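PDB 5IRO: E3 19 kDa protein from Human adenovirus E serotype 4, which probably binds class I heavy chains in the endoplasmic reticulum and holds them back from the cell surface, and probably also inhibits tapasin. Local coordinates for residues 43-48 with 66-71. Numbering follows the deposited sequence.
Sequences AIQYKN and WYTVSV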
ATOM      1  N   ALA D  43      25.764  13.972 -10.508  1.00 23.22           N
ATOM      2  CA  ALA D  43      25.216  12.673 -10.873  1.00 20.58           C
ATOM      3  C   ALA D  43      25.661  11.588  -9.911  1.00 19.37           C
ATOM      4  O   ALA D  43      26.837  11.487  -9.581  1.00 19.76           O
ATOM      5  CB  ALA D  43      25.624  12.317 -12.298  1.00 23.06           C
ATOM      6  N   ILE D  44      24.716  10.777  -9.450  1.00 37.45           N
ATOM      7  CA  ILE D  44      25.050   9.690  -8.540  1.00 33.27           C
ATOM      8  C   ILE D  44      24.918   8.353  -9.260  1.00 39.41           C
ATOM      9  O   ILE D  44      23.935   8.097  -9.957  1.00 35.33           O
ATOM     10  CB  ILE D  44      24.218   9.726  -7.228  1.00 37.58           C
ATOM     11  CG1 ILE D  44      24.714   8.662  -6.244  1.00 37.30           C
ATOM     12  CG2 ILE D  44      22.731   9.562  -7.506  1.00 38.83           C
ATOM     13  CD1 ILE D  44      26.149   8.854  -5.817  1.00 32.55           C
ATOM     14  N   GLN D  45      25.935   7.513  -9.112  1.00 38.99           N
ATOM     15  CA  GLN D  45      25.929   6.196  -9.730  1.00 39.50           C
ATOM     16  C   GLN D  45      26.296   5.154  -8.682  1.00 36.30           C
ATOM     17  O   GLN D  45      27.185   5.381  -7.865  1.00 40.09           O
ATOM     18  CB  GLN D  45      26.918   6.169 -10.895  1.00 37.16           C
ATOM     19  CG  GLN D  45      27.329   4.790 -11.379  1.00 36.88           C
ATOM     20  CD  GLN D  45      26.774   4.468 -12.750  1.00 32.92           C
ATOM     21  OE1 GLN D  45      26.465   5.368 -13.531  1.00 35.13           O
ATOM     22  NE2 GLN D  45      26.654   3.182 -13.055  1.00 30.65           N
ATOM     23  N   TYR D  46      25.612   4.016  -8.704  1.00 44.76           N
ATOM     24  CA  TYR D  46      25.845   2.970  -7.716  1.00 48.91           C
ATOM     25  C   TYR D  46      26.320   1.690  -8.403  1.00 49.21           C
ATOM     26  O   TYR D  46      27.502   1.353  -8.336  1.00 54.54           O
ATOM     27  CB  TYR D  46      24.577   2.720  -6.888  1.00 44.90           C
ATOM     28  CG  TYR D  46      24.636   1.506  -5.984  1.00 45.89           C
ATOM     29  CD1 TYR D  46      25.788   1.197  -5.269  1.00 43.31           C
ATOM     30  CD2 TYR D  46      23.535   0.673  -5.841  1.00 41.13           C
ATOM     31  CE1 TYR D  46      25.842   0.088  -4.448  1.00 45.08           C
ATOM     32  CE2 TYR D  46      23.579  -0.437  -5.019  1.00 39.99           C
ATOM     33  CZ  TYR D  46      24.735  -0.724  -4.325  1.00 41.09           C
ATOM     34  OH  TYR D  46      24.783  -1.827  -3.505  1.00 44.91           O
ATOM     35  N   LYS D  47      25.413   0.975  -9.061  1.00 26.66           N
ATOM     36  CA  LYS D  47      25.802  -0.224  -9.797  1.00 25.87           C
ATOM     37  C   LYS D  47      25.972   0.092 -11.277  1.00 29.21           C
ATOM     38  O   LYS D  47      27.035   0.527 -11.725  1.00 32.10           O
ATOM     39  CB  LYS D  47      24.730  -1.308  -9.657  1.00 22.44           C
ATOM     40  CG  LYS D  47      24.646  -1.964  -8.284  1.00 27.78           C
ATOM     41  CD  LYS D  47      23.475  -2.943  -8.211  1.00 24.94           C
ATOM     42  CE  LYS D  47      23.335  -3.561  -6.824  1.00 27.58           C
ATOM     43  NZ  LYS D  47      22.052  -4.308  -6.664  1.00 24.37           N
ATOM     44  N   ASN D  48      24.896  -0.129 -12.021  1.00 27.13           N
ATOM     45  CA  ASN D  48      24.843   0.155 -13.443  1.00 36.22           C
ATOM     46  C   ASN D  48      23.666   1.088 -13.646  1.00 28.51           C
ATOM     47  O   ASN D  48      23.147   1.252 -14.751  1.00 33.05           O
ATOM     48  CB  ASN D  48      24.681  -1.135 -14.245  1.00 37.63           C
ATOM     49  CG  ASN D  48      25.824  -2.106 -14.015  1.00 38.81           C
ATOM     50  OD1 ASN D  48      26.955  -1.699 -13.756  1.00 35.17           O
ATOM     51  ND2 ASN D  48      25.530  -3.399 -14.101  1.00 38.07           N
ATOM     52  N   TRP D  66      30.930   0.494  -3.450  1.00 35.54           N
ATOM     53  CA  TRP D  66      31.442   1.804  -3.793  1.00 32.96           C
ATOM     54  C   TRP D  66      30.414   2.462  -4.700  1.00 33.22           C
ATOM     55  O   TRP D  66      29.572   1.784  -5.291  1.00 35.10           O
ATOM     56  CB  TRP D  66      32.804   1.660  -4.473  1.00 42.70           C
ATOM     57  CG  TRP D  66      32.779   0.821  -5.711  1.00 34.83           C
ATOM     58  CD1 TRP D  66      33.183  -0.479  -5.829  1.00 31.59           C
ATOM     59  CD2 TRP D  66      32.435   1.253  -7.029  1.00 36.00           C
ATOM     60  NE1 TRP D  66      33.046  -0.900  -7.129  1.00 43.14           N
ATOM     61  CE2 TRP D  66      32.598   0.149  -7.889  1.00 44.80           C
ATOM     62  CE3 TRP D  66      31.982   2.462  -7.565  1.00 37.30           C
ATOM     63  CZ2 TRP D  66      32.324   0.218  -9.250  1.00 52.22           C
ATOM     64  CZ3 TRP D  66      31.710   2.528  -8.913  1.00 42.85           C
ATOM     65  CH2 TRP D  66      31.883   1.416  -9.740  1.00 53.02           C
ATOM     66  N   TYR D  67      30.488   3.781  -4.820  1.00 34.27           N
ATOM     67  CA  TYR D  67      29.599   4.524  -5.699  1.00 32.24           C
ATOM     68  C   TYR D  67      30.295   5.774  -6.219  1.00 30.96           C
ATOM     69  O   TYR D  67      31.152   6.338  -5.543  1.00 32.40           O
ATOM     70  CB  TYR D  67      28.280   4.857  -4.987  1.00 31.49           C
ATOM     71  CG  TYR D  67      28.427   5.662  -3.711  1.00 32.68           C
ATOM     72  CD1 TYR D  67      28.131   7.017  -3.681  1.00 35.38           C
ATOM     73  CD2 TYR D  67      28.859   5.061  -2.534  1.00 30.57           C
ATOM     74  CE1 TYR D  67      28.261   7.752  -2.519  1.00 36.30           C
ATOM     75  CE2 TYR D  67      28.993   5.787  -1.368  1.00 34.95           C
ATOM     76  CZ  TYR D  67      28.694   7.131  -1.365  1.00 39.55           C
ATOM     77  OH  TYR D  67      28.827   7.857  -0.203  1.00 36.80           O
ATOM     78  N   THR D  68      29.917   6.209  -7.417  1.00 29.32           N
ATOM     79  CA  THR D  68      30.584   7.340  -8.048  1.00 28.62           C
ATOM     80  C   THR D  68      29.732   8.596  -7.986  1.00 25.08           C
ATOM     81  O   THR D  68      28.509   8.541  -8.152  1.00 29.11           O
ATOM     82  CB  THR D  68      30.932   7.057  -9.527  1.00 22.41           C
ATOM     83  OG1 THR D  68      29.760   6.657 -10.238  1.00 24.05           O
ATOM     84  CG2 THR D  68      31.969   5.971  -9.628  1.00 28.79           C
ATOM     85  N   VAL D  69      30.387   9.728  -7.751  1.00 40.20           N
ATOM     86  CA  VAL D  69      29.709  11.016  -7.741  1.00 38.71           C
ATOM     87  C   VAL D  69      30.355  11.944  -8.768  1.00 38.73           C
ATOM     88  O   VAL D  69      31.523  12.312  -8.653  1.00 38.62           O
ATOM     89  CB  VAL D  69      29.703  11.668  -6.327  1.00 39.76           C
ATOM     90  CG1 VAL D  69      31.091  11.648  -5.696  1.00 38.07           C
ATOM     91  CG2 VAL D  69      29.133  13.082  -6.381  1.00 31.53           C
ATOM     92  N   SER D  70      29.584  12.300  -9.790  1.00 25.59           N
ATOM     93  CA  SER D  70      30.078  13.153 -10.856  1.00 21.19           C
ATOM     94  C   SER D  70      29.721  14.586 -10.504  1.00 21.89           C
ATOM     95  O   SER D  70      28.540  14.926 -10.390  1.00 20.80           O
ATOM     96  CB  SER D  70      29.455  12.759 -12.198  1.00 25.18           C
ATOM     97  OG  SER D  70      29.611  11.374 -12.457  1.00 24.49           O
ATOM     98  N   VAL D  71      30.744  15.420 -10.330  1.00 19.83           N
ATOM     99  CA  VAL D  71      30.536  16.809  -9.930  1.00 20.14           C
ATOM    100  C   VAL D  71      31.472  17.782 -10.643  1.00 19.49           C
ATOM    101  O   VAL D  71      32.687  17.595 -10.649  1.00 20.55           O
ATOM    102  CB  VAL D  71      30.712  16.987  -8.404  1.00 20.49           C
ATOM    103  CG1 VAL D  71      29.459  16.559  -7.668  1.00 17.03           C
ATOM    104  CG2 VAL D  71      31.922  16.210  -7.906  1.00 28.48           C
TER
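An antiparallel pairing joins the short strand 43-45, outermost within this chain, to strand 66-72, the middle strand of a three-stranded sheet in the lumenal domain of this E3-19K protein. Ala-43 with Ser-70 and Gln-45 with Thr-68 are hydrogen-bonded pairs, and Ile-44 with Val-69 is the non-hydrogen-bonded pair between them. The Ser-70 N to Ala-43 O bond, 2.9 Å, is nearly straight at 170°, whereas Thr-68 N reaches Gln-45 O from above the carbonyl plane. On the partly exposed face, small Ala-43 sets its CB 3.9 Å from Ser-70 CB, while Ser-70 OG is hydrogen-bonded to Thr-80 OG1 of strand 78-84. Gln-45 and Thr-68 run side by side; the Gln-45 chain bends at chi2 (110°), so that Gln-45 NE2 donates to Lys-47 O at 3.0 Å, tying the side chain to the loop that follows. The buried face is mainly apolar: with CG1 anti to the backbone N (chi1 -174°), Ile-44 CD1 lies 3.4 Å from Tyr-67 CD1, at the ring edge. Four backbone bonds thus join the strands, small or polar residues suit the partly exposed face, and branched Ile-44 and broad Tyr-67 pack on Ile-33 of the other sheet.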